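Local coordinates for protein (lectin) (PDB 1B2P) that probably binds mannose-containing glycans, as a mannose-specific bulb lectin of the monocot family that assembles from several copies of one chain, at residues Cys40-Tyr45 and Trp52-Gly57. Residues are numbered along the deposited sequence; the frame is centred on the assembly and turned at random.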
ATOM      1  N   CYS A  40       7.624  -9.219  25.202  1.00 17.13           N
ATOM      2  CA  CYS A  40       7.151 -10.540  24.996  1.00 18.70           C
ATOM      3  C   CYS A  40       5.613 -10.673  25.001  1.00 16.65           C
ATOM      4  O   CYS A  40       5.144 -11.810  25.009  1.00 18.77           O
ATOM      5  CB  CYS A  40       7.712 -11.590  25.964  1.00 17.79           C
ATOM      6  SG  CYS A  40       7.910 -13.240  25.305  1.00 19.95           S
ATOM      7  N   ASN A  41       4.826  -9.600  25.072  1.00 17.22           N
ATOM      8  CA  ASN A  41       3.388  -9.683  25.021  1.00 16.00           C
ATOM      9  C   ASN A  41       2.972  -9.502  23.497  1.00 13.89           C
ATOM     10  O   ASN A  41       3.549  -8.617  22.921  1.00 15.63           O
ATOM     11  CB  ASN A  41       2.769  -8.444  25.750  1.00 19.26           C
ATOM     12  CG  ASN A  41       1.434  -8.829  26.326  1.00 15.92           C
ATOM     13  OD1 ASN A  41       0.693  -7.970  27.019  1.00 22.59           O
ATOM     14  ND2 ASN A  41       0.871  -9.963  26.252  1.00 13.09           N
ATOM     15  N   LEU A  42       2.100 -10.365  23.079  1.00 13.46           N
ATOM     16  CA  LEU A  42       1.616 -10.175  21.638  1.00 12.74           C
ATOM     17  C   LEU A  42       0.222  -9.607  21.792  1.00 13.82           C
ATOM     18  O   LEU A  42      -0.640 -10.201  22.472  1.00 15.69           O
ATOM     19  CB  LEU A  42       1.593 -11.610  21.080  1.00 13.48           C
ATOM     20  CG  LEU A  42       0.888 -11.709  19.657  1.00 14.73           C
ATOM     21  CD1 LEU A  42       1.609 -10.913  18.606  1.00 19.30           C
ATOM     22  CD2 LEU A  42       0.829 -13.179  19.348  1.00 16.58           C
ATOM     23  N   VAL A  43       0.054  -8.410  21.218  1.00 12.37           N
ATOM     24  CA  VAL A  43      -1.108  -7.573  21.577  1.00 11.81           C
ATOM     25  C   VAL A  43      -1.880  -7.109  20.325  1.00 14.54           C
ATOM     26  O   VAL A  43      -1.183  -6.682  19.399  1.00 14.24           O
ATOM     27  CB  VAL A  43      -0.686  -6.283  22.353  1.00 14.45           C
ATOM     28  CG1 VAL A  43      -1.913  -5.552  22.863  1.00 16.44           C
ATOM     29  CG2 VAL A  43       0.284  -6.778  23.513  1.00 16.75           C
ATOM     30  N   LEU A  44      -3.199  -7.088  20.398  1.00 14.19           N
ATOM     31  CA  LEU A  44      -4.000  -6.422  19.318  1.00 13.34           C
ATOM     32  C   LEU A  44      -4.485  -5.055  19.876  1.00 14.77           C
ATOM     33  O   LEU A  44      -5.114  -5.026  20.921  1.00 16.02           O
ATOM     34  CB  LEU A  44      -5.201  -7.272  19.033  1.00 14.54           C
ATOM     35  CG  LEU A  44      -6.242  -6.714  18.015  1.00 16.28           C
ATOM     36  CD1 LEU A  44      -5.567  -6.655  16.631  1.00 17.59           C
ATOM     37  CD2 LEU A  44      -7.406  -7.680  18.025  1.00 19.98           C
ATOM     38  N   TYR A  45      -4.113  -4.021  19.175  1.00 13.32           N
ATOM     39  CA  TYR A  45      -4.477  -2.656  19.522  1.00 15.67           C
ATOM     40  C   TYR A  45      -5.533  -2.148  18.518  1.00 19.76           C
ATOM     41  O   TYR A  45      -5.531  -2.456  17.349  1.00 18.19           O
ATOM     42  CB  TYR A  45      -3.328  -1.718  19.381  1.00 16.17           C
ATOM     43  CG  TYR A  45      -2.359  -1.862  20.557  1.00 19.11           C
ATOM     44  CD1 TYR A  45      -2.606  -1.186  21.759  1.00 20.38           C
ATOM     45  CD2 TYR A  45      -1.249  -2.671  20.445  1.00 16.98           C
ATOM     46  CE1 TYR A  45      -1.645  -1.330  22.768  1.00 21.17           C
ATOM     47  CE2 TYR A  45      -0.282  -2.863  21.445  1.00 20.65           C
ATOM     48  CZ  TYR A  45      -0.560  -2.110  22.612  1.00 22.05           C
ATOM     49  OH  TYR A  45       0.283  -2.299  23.675  1.00 24.42           O
ATOM     50  N   TRP A  52      -6.820  -7.135  23.014  1.00 16.53           N
ATOM     51  CA  TRP A  52      -6.611  -8.518  23.322  1.00 16.00           C
ATOM     52  C   TRP A  52      -5.104  -8.750  23.444  1.00 15.39           C
ATOM     53  O   TRP A  52      -4.338  -8.036  22.783  1.00 17.31           O
ATOM     54  CB  TRP A  52      -7.088  -9.375  22.063  1.00 15.56           C
ATOM     55  CG  TRP A  52      -6.918 -10.850  22.226  1.00 16.07           C
ATOM     56  CD1 TRP A  52      -7.763 -11.795  22.719  1.00 17.12           C
ATOM     57  CD2 TRP A  52      -5.756 -11.654  21.843  1.00 15.80           C
ATOM     58  NE1 TRP A  52      -7.255 -13.106  22.729  1.00 20.59           N
ATOM     59  CE2 TRP A  52      -6.013 -12.960  22.165  1.00 19.54           C
ATOM     60  CE3 TRP A  52      -4.546 -11.278  21.321  1.00 17.21           C
ATOM     61  CZ2 TRP A  52      -5.069 -14.011  21.987  1.00 18.86           C
ATOM     62  CZ3 TRP A  52      -3.582 -12.303  21.104  1.00 17.85           C
ATOM     63  CH2 TRP A  52      -3.870 -13.641  21.470  1.00 17.99           C
ATOM     64  N   ALA A  53      -4.734  -9.742  24.296  1.00 15.63           N
ATOM     65  CA  ALA A  53      -3.297 -10.015  24.373  1.00 14.06           C
ATOM     66  C   ALA A  53      -3.055 -11.453  24.821  1.00 13.44           C
ATOM     67  O   ALA A  53      -3.988 -12.034  25.403  1.00 16.68           O
ATOM     68  CB  ALA A  53      -2.624  -9.094  25.413  1.00 18.53           C
ATOM     69  N   THR A  54      -1.805 -11.936  24.584  1.00 15.95           N
ATOM     70  CA  THR A  54      -1.490 -13.249  25.123  1.00 16.49           C
ATOM     71  C   THR A  54      -1.139 -13.125  26.662  1.00 17.81           C
ATOM     72  O   THR A  54      -1.258 -14.200  27.269  1.00 20.00           O
ATOM     73  CB  THR A  54      -0.152 -13.750  24.456  1.00 16.46           C
ATOM     74  OG1 THR A  54       0.836 -12.781  24.452  1.00 16.07           O
ATOM     75  CG2 THR A  54      -0.488 -14.049  22.938  1.00 16.15           C
ATOM     76  N   ASN A  55      -1.018 -11.928  27.120  1.00 18.71           N
ATOM     77  CA  ASN A  55      -0.715 -11.714  28.565  1.00 21.65           C
ATOM     78  C   ASN A  55       0.576 -12.393  28.965  1.00 24.34           C
ATOM     79  O   ASN A  55       0.639 -13.055  30.031  1.00 25.05           O
ATOM     80  CB  ASN A  55      -1.881 -12.304  29.402  1.00 24.98           C
ATOM     81  CG  ASN A  55      -3.138 -11.469  29.162  1.00 29.82           C
ATOM     82  OD1 ASN A  55      -4.229 -12.081  29.007  1.00 35.01           O
ATOM     83  ND2 ASN A  55      -2.908 -10.178  29.188  1.00 30.83           N
ATOM     84  N   THR A  56       1.609 -12.207  28.150  1.00 18.67           N
ATOM     85  CA  THR A  56       2.871 -12.877  28.357  1.00 18.59           C
ATOM     86  C   THR A  56       3.929 -11.836  28.656  1.00 16.06           C
ATOM     87  O   THR A  56       5.138 -12.084  28.425  1.00 20.41           O
ATOM     88  CB  THR A  56       3.227 -13.845  27.192  1.00 19.36           C
ATOM     89  OG1 THR A  56       3.045 -13.088  25.945  1.00 19.47           O
ATOM     90  CG2 THR A  56       2.383 -15.052  27.303  1.00 19.21           C
ATOM     91  N   GLY A  57       3.576 -10.555  28.956  1.00 17.52           N
ATOM     92  CA  GLY A  57       4.595  -9.522  29.143  1.00 18.18           C
ATOM     93  C   GLY A  57       5.545  -9.887  30.362  1.00 21.15           C
ATOM     94  O   GLY A  57       5.044 -10.527  31.273  1.00 22.95           O
TER
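The hydroxyl of T56 donates to the carbonyl of C40, OG1 to O 2.6 Å, and in turn accepts the hydroxyl hydrogen of T54, OG1 to OG1 2.7 Å. T54 OG1 also receives the backbone N-H of L42 at 3.1 Å in a nearly straight bond (166°), so a threonine hydroxyl, not a backbone carbonyl, accepts it where strand gives way to loop; T54 N donates back to L42 O at 3.0 Å. In both threonines OG1 sits between the backbone N and the carbonyl carbon (chi1 47° in T54, 49° in T56), which turns it toward 40-42. Regular antiparallel pairing begins with the non-hydrogen-bonded pair V43/A53 and the hydrogen-bonded pair L44/W52, where L44 N donates to W52 O at 2.8 Å and the return bond is weak. On one face V43 CG2 lies 4.2 Å from A53 CB. On the other, T54 CG2 lies against L42 CB at 3.7 Å and the CB atoms of L44 and W52 touch; L42 and W52 also pack on F34, and W52 and L44 against T115 and T117, respectively, of a second subunit. C40 is disulfide-bonded to C63, beside the open end of hairpin 42-46/49-53, whose second strand is an outer strand of a four-stranded antiparallel sheet in the beta-prism II fold of bulb-type lectins.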